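Local coordinates for protein Ribose/Galactose Isomerase (Vibrio parahaemolyticus, PDB 3ONO) that probably interconverts aldose and ketose sugar phosphates as an isomerase of the LacAB/RpiB type, at residues D35-D43 against S189-H199. Residues are numbered along the deposited sequence; the frame is centred on the assembly and turned at random. Where two conformers were deposited one is given.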
ATOM      1  N   ASP A  35      13.239  15.382  21.882  0.51 34.82           N
ATOM      2  CA  ASP A  35      14.698  15.341  21.934  0.51 37.72           C
ATOM      3  C   ASP A  35      15.189  14.118  21.156  0.51 37.71           C
ATOM      4  O   ASP A  35      14.970  12.984  21.577  0.51 37.92           O
ATOM      5  CB  ASP A  35      15.142  15.263  23.401  0.51 41.94           C
ATOM      6  CG  ASP A  35      16.611  15.586  23.598  0.51 45.87           C
ATOM      7  OD1 ASP A  35      17.272  16.022  22.633  0.51 50.51           O
ATOM      8  OD2 ASP A  35      17.101  15.419  24.741  0.51 49.64           O
ATOM      9  N   VAL A  36      15.852  14.345  20.026  1.00 34.46           N
ATOM     10  CA  VAL A  36      16.180  13.260  19.108  1.00 34.91           C
ATOM     11  C   VAL A  36      17.646  12.853  19.180  1.00 34.47           C
ATOM     12  O   VAL A  36      18.530  13.711  19.171  1.00 33.40           O
ATOM     13  CB  VAL A  36      15.833  13.679  17.672  1.00 31.81           C
ATOM     14  CG1 VAL A  36      16.255  12.615  16.661  1.00 29.96           C
ATOM     15  CG2 VAL A  36      14.335  14.012  17.559  1.00 34.12           C
ATOM     16  N   PHE A  37      17.894  11.545  19.260  1.00 30.15           N
ATOM     17  CA  PHE A  37      19.250  10.984  19.332  1.00 32.45           C
ATOM     18  C   PHE A  37      19.435  10.011  18.177  1.00 37.69           C
ATOM     19  O   PHE A  37      18.568   9.183  17.926  1.00 41.04           O
ATOM     20  CB  PHE A  37      19.444  10.209  20.641  1.00 32.73           C
ATOM     21  CG  PHE A  37      19.210  11.035  21.864  1.00 34.21           C
ATOM     22  CD1 PHE A  37      20.275  11.599  22.550  1.00 37.29           C
ATOM     23  CD2 PHE A  37      17.926  11.266  22.318  1.00 33.48           C
ATOM     24  CE1 PHE A  37      20.055  12.376  23.675  1.00 42.50           C
ATOM     25  CE2 PHE A  37      17.699  12.029  23.440  1.00 37.73           C
ATOM     26  CZ  PHE A  37      18.764  12.598  24.115  1.00 38.72           C
ATOM     27  N   ASN A  38      20.559  10.106  17.480  1.00 30.03           N
ATOM     28  CA  ASN A  38      20.798   9.255  16.319  1.00 29.32           C
ATOM     29  C   ASN A  38      21.905   8.322  16.752  1.00 33.66           C
ATOM     30  O   ASN A  38      23.076   8.697  16.703  1.00 34.73           O
ATOM     31  CB  ASN A  38      21.208  10.119  15.117  1.00 32.13           C
ATOM     32  CG  ASN A  38      21.293   9.342  13.813  1.00 33.05           C
ATOM     33  OD1 ASN A  38      21.954   9.789  12.860  1.00 36.59           O
ATOM     34  ND2 ASN A  38      20.603   8.205  13.737  1.00 28.44           N
ATOM     35  N   VAL A  39      21.533   7.128  17.222  1.00 27.27           N
ATOM     36  CA  VAL A  39      22.471   6.279  17.964  1.00 28.12           C
ATOM     37  C   VAL A  39      22.940   5.053  17.207  1.00 28.55           C
ATOM     38  O   VAL A  39      23.859   4.367  17.662  1.00 30.29           O
ATOM     39  CB  VAL A  39      21.881   5.798  19.308  1.00 27.83           C
ATOM     40  CG1 VAL A  39      21.403   6.986  20.124  1.00 31.53           C
ATOM     41  CG2 VAL A  39      20.731   4.818  19.056  1.00 27.42           C
ATOM     42  N   GLY A  40      22.285   4.751  16.087  1.00 26.90           N
ATOM     43  CA  GLY A  40      22.721   3.663  15.229  1.00 25.38           C
ATOM     44  C   GLY A  40      23.721   4.172  14.199  1.00 27.84           C
ATOM     45  O   GLY A  40      24.406   5.168  14.436  1.00 30.35           O
HETATM   46  N   MSE A  41      23.837   3.475  13.072  1.00 27.21           N
HETATM   47  CA  MSE A  41      24.775   3.889  12.032  1.00 26.88           C
HETATM   48  C   MSE A  41      24.402   5.220  11.393  1.00 29.87           C
HETATM   49  O   MSE A  41      23.229   5.503  11.148  1.00 27.94           O
HETATM   50  CB  MSE A  41      24.908   2.812  10.965  1.00 26.07           C
HETATM   51  CG  MSE A  41      25.583   1.566  11.506  1.00 25.36           C
HETATM   52 SE   MSE A  41      25.810   0.221  10.142  0.67 30.29          SE
HETATM   53  CE  MSE A  41      27.355   0.977   9.224  1.00 35.24           C
ATOM     54  N   THR A  42      25.409   6.045  11.127  1.00 27.98           N
ATOM     55  CA  THR A  42      25.165   7.337  10.484  1.00 27.12           C
ATOM     56  C   THR A  42      25.454   7.268   8.989  1.00 28.16           C
ATOM     57  O   THR A  42      24.952   8.073   8.205  1.00 31.93           O
ATOM     58  CB  THR A  42      26.039   8.438  11.117  1.00 29.52           C
ATOM     59  OG1 THR A  42      27.419   8.064  11.013  1.00 33.23           O
ATOM     60  CG2 THR A  42      25.688   8.622  12.598  1.00 32.45           C
ATOM     61  N   ASP A  43      26.287   6.315   8.591  1.00 30.83           N
ATOM     62  CA  ASP A  43      26.552   6.055   7.178  1.00 29.49           C
ATOM     63  C   ASP A  43      27.225   4.692   7.024  1.00 32.75           C
ATOM     64  O   ASP A  43      27.480   4.011   8.030  1.00 30.87           O
ATOM     65  CB  ASP A  43      27.392   7.173   6.556  1.00 34.56           C
ATOM     66  CG  ASP A  43      28.694   7.396   7.283  1.00 46.13           C
ATOM     67  OD1 ASP A  43      29.469   6.431   7.423  1.00 37.68           O
ATOM     68  OD2 ASP A  43      28.941   8.543   7.718  1.00 56.78           O
ATOM     69  N   SER A 189      29.491   2.238  19.892  1.00 30.27           N
ATOM     70  CA  SER A 189      29.704   3.531  19.233  1.00 30.73           C
ATOM     71  C   SER A 189      29.678   4.718  20.198  1.00 33.41           C
ATOM     72  O   SER A 189      29.032   4.664  21.243  1.00 35.34           O
ATOM     73  CB  SER A 189      28.668   3.766  18.124  1.00 32.09           C
ATOM     74  OG  SER A 189      27.543   4.450  18.650  1.00 36.18           O
ATOM     75  N   THR A 190      30.361   5.799  19.822  1.00 35.51           N
ATOM     76  CA  THR A 190      30.349   7.022  20.615  1.00 36.43           C
ATOM     77  C   THR A 190      28.950   7.625  20.717  1.00 37.04           C
ATOM     78  O   THR A 190      28.564   8.104  21.787  1.00 37.73           O
ATOM     79  CB  THR A 190      31.335   8.088  20.070  1.00 38.52           C
ATOM     80  OG1 THR A 190      31.027   8.373  18.698  1.00 46.30           O
ATOM     81  CG2 THR A 190      32.753   7.596  20.157  1.00 40.07           C
ATOM     82  N   GLN A 191      28.183   7.600  19.626  1.00 30.73           N
ATOM     83  CA  GLN A 191      26.836   8.185  19.673  1.00 32.53           C
ATOM     84  C   GLN A 191      25.904   7.365  20.581  1.00 33.14           C
ATOM     85  O   GLN A 191      25.047   7.922  21.263  1.00 33.78           O
ATOM     86  CB  GLN A 191      26.236   8.438  18.275  1.00 33.18           C
ATOM     87  CG  GLN A 191      25.984   7.199  17.443  1.00 32.38           C
ATOM     88  CD  GLN A 191      27.165   6.827  16.573  1.00 34.87           C
ATOM     89  OE1 GLN A 191      28.314   7.147  16.894  1.00 34.39           O
ATOM     90  NE2 GLN A 191      26.891   6.153  15.456  1.00 32.82           N
ATOM     91  N   PHE A 192      26.079   6.048  20.627  1.00 31.04           N
ATOM     92  CA  PHE A 192      25.259   5.249  21.540  1.00 29.41           C
ATOM     93  C   PHE A 192      25.617   5.558  22.988  1.00 34.11           C
ATOM     94  O   PHE A 192      24.747   5.817  23.826  1.00 31.81           O
ATOM     95  CB  PHE A 192      25.427   3.746  21.301  1.00 30.33           C
ATOM     96  CG  PHE A 192      24.646   2.899  22.274  1.00 29.74           C
ATOM     97  CD1 PHE A 192      23.322   2.567  22.004  1.00 31.49           C
ATOM     98  CD2 PHE A 192      25.213   2.471  23.463  1.00 32.39           C
ATOM     99  CE1 PHE A 192      22.588   1.807  22.892  1.00 28.85           C
ATOM    100  CE2 PHE A 192      24.483   1.706  24.364  1.00 31.33           C
ATOM    101  CZ  PHE A 192      23.164   1.376  24.074  1.00 29.34           C
ATOM    102  N   GLN A 193      26.910   5.516  23.284  1.00 33.30           N
ATOM    103  CA  GLN A 193      27.369   5.719  24.653  1.00 36.84           C
ATOM    104  C   GLN A 193      26.981   7.104  25.175  1.00 38.69           C
ATOM    105  O   GLN A 193      26.586   7.251  26.332  1.00 38.36           O
ATOM    106  CB  GLN A 193      28.874   5.489  24.747  1.00 36.54           C
ATOM    107  CG  GLN A 193      29.254   4.027  24.553  1.00 38.06           C
ATOM    108  CD  GLN A 193      30.744   3.819  24.481  1.00 44.01           C
ATOM    109  OE1 GLN A 193      31.515   4.606  25.029  1.00 48.11           O
ATOM    110  NE2 GLN A 193      31.163   2.747  23.808  1.00 41.20           N
ATOM    111  N   GLU A 194      27.069   8.110  24.312  1.00 38.19           N
ATOM    112  CA  GLU A 194      26.770   9.469  24.730  1.00 44.98           C
ATOM    113  C   GLU A 194      25.316   9.594  25.169  1.00 43.62           C
ATOM    114  O   GLU A 194      25.014  10.241  26.171  1.00 45.36           O
ATOM    115  CB  GLU A 194      27.075  10.459  23.604  1.00 52.48           C
ATOM    116  CG  GLU A 194      26.968  11.915  24.030  1.00 71.48           C
ATOM    117  CD  GLU A 194      27.202  12.885  22.881  1.00 87.77           C
ATOM    118  OE1 GLU A 194      27.664  12.438  21.805  1.00 91.92           O
ATOM    119  OE2 GLU A 194      26.921  14.094  23.057  1.00 92.70           O
ATOM    120  N   CYS A 195      24.413   8.973  24.411  1.00 34.92           N
ATOM    121  CA  CYS A 195      23.003   8.978  24.764  1.00 31.26           C
ATOM    122  C   CYS A 195      22.794   8.163  26.041  1.00 31.16           C
ATOM    123  O   CYS A 195      22.225   8.651  27.013  1.00 35.47           O
ATOM    124  CB  CYS A 195      22.162   8.404  23.610  1.00 30.99           C
ATOM    125  SG  CYS A 195      20.421   8.096  24.010  1.00 35.66           S
ATOM    126  N   PHE A 196      23.281   6.927  26.046  1.00 28.47           N
ATOM    127  CA  PHE A 196      23.036   6.027  27.160  1.00 31.68           C
ATOM    128  C   PHE A 196      23.524   6.581  28.500  1.00 34.50           C
ATOM    129  O   PHE A 196      22.770   6.680  29.468  1.00 37.95           O
ATOM    130  CB  PHE A 196      23.697   4.668  26.915  1.00 32.32           C
ATOM    131  CG  PHE A 196      23.580   3.733  28.074  1.00 29.84           C
ATOM    132  CD1 PHE A 196      22.360   3.166  28.393  1.00 28.42           C
ATOM    133  CD2 PHE A 196      24.686   3.439  28.874  1.00 30.56           C
ATOM    134  CE1 PHE A 196      22.243   2.302  29.486  1.00 25.62           C
ATOM    135  CE2 PHE A 196      24.584   2.576  29.951  1.00 30.70           C
ATOM    136  CZ  PHE A 196      23.376   2.005  30.270  1.00 33.24           C
ATOM    137  N   PHE A 197      24.798   6.924  28.557  1.00 34.50           N
ATOM    138  CA  PHE A 197      25.379   7.335  29.829  1.00 35.78           C
ATOM    139  C   PHE A 197      24.810   8.648  30.365  1.00 37.92           C
ATOM    140  O   PHE A 197      24.754   8.862  31.582  1.00 42.00           O
ATOM    141  CB  PHE A 197      26.903   7.357  29.740  1.00 38.05           C
ATOM    142  CG  PHE A 197      27.515   5.986  29.716  1.00 35.74           C
ATOM    143  CD1 PHE A 197      27.318   5.109  30.771  1.00 35.59           C
ATOM    144  CD2 PHE A 197      28.278   5.568  28.642  1.00 37.91           C
ATOM    145  CE1 PHE A 197      27.876   3.846  30.758  1.00 38.80           C
ATOM    146  CE2 PHE A 197      28.832   4.309  28.617  1.00 37.16           C
ATOM    147  CZ  PHE A 197      28.632   3.442  29.684  1.00 39.23           C
ATOM    148  N   ALA A 198      24.374   9.513  29.463  1.00 38.07           N
ATOM    149  CA  ALA A 198      23.793  10.793  29.836  1.00 40.21           C
ATOM    150  C   ALA A 198      22.396  10.647  30.422  1.00 43.82           C
ATOM    151  O   ALA A 198      21.957  11.483  31.217  1.00 45.42           O
ATOM    152  CB  ALA A 198      23.755  11.720  28.631  1.00 44.21           C
ATOM    153  N   HIS A 199      21.682   9.597  30.021  1.00 38.45           N
ATOM    154  CA  HIS A 199      20.260   9.518  30.344  1.00 34.38           C
ATOM    155  C   HIS A 199      19.831   8.242  31.083  1.00 35.48           C
ATOM    156  O   HIS A 199      18.688   8.153  31.531  1.00 35.11           O
ATOM    157  CB  HIS A 199      19.424   9.729  29.079  1.00 33.07           C
ATOM    158  CG  HIS A 199      19.651  11.058  28.432  1.00 37.53           C
ATOM    159  ND1 HIS A 199      19.140  12.229  28.947  1.00 41.08           N
ATOM    160  CD2 HIS A 199      20.347  11.406  27.322  1.00 39.49           C
ATOM    161  CE1 HIS A 199      19.494  13.241  28.173  1.00 46.17           C
ATOM    162  NE2 HIS A 199      20.230  12.769  27.181  1.00 45.36           N
TER
HETATM  163  O   HOH W   1      25.837   2.833  17.046  1.00 26.32           O
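Cys195 and Val39 make the apolar centre of this contact, CB of Cys195 lying 3.8 Å from Val39 CG1. From there the sulfur turns to Phe37: with SG anti to the backbone N (chi1 170°), it comes over one face of the ring, 4.1 Å from the centroid and displaced toward the rim, a sulfur-aromatic contact. The far end of the same ring meets His199 in the last turn of the helix, where Phe37 CZ and His199 NE2 approach to 3.4 Å with the two planes steeply inclined. Val39 also brings its CB near the ring of Phe192, and Leu61 of helix 51-63 touches both side chains, tying the cluster to a third element.

Polar groups take over where the strand ends. Gln191 carries its CG between the backbone N and the carbonyl carbon (chi1 64°) and bends at chi2, which lays the chain against the carbonyl oxygens of Asn38 and Val39 and delivers the amide to the loop. Its NE2 donates to Gly40 O at 2.9 Å; the bond is nearly straight (163°) and keeps to the amide plane of Gln191, though it meets the carbonyl from a tilt. NE2 also bonds Asp46, whose carboxylate takes Thr42 N as well. Beside this, a water donates to Val39 O and hydrogen-bonds Ser189 OG, the N-cap oxygen that accepts from Phe192 N.

The penultimate helix, 190-199, is thus packed against the end of strand 35-38, an edge strand within this chain of the parallel sheet in an alpha-beta-alpha sandwich, and bonded to the loop that follows. The chemistry implies a division of labour: carbon and sulfur make the centre, while the Gln191 amide binds Gly40 O and a water binds Val39 O where the chain leaves the sheet, probably fixing the course of the loop.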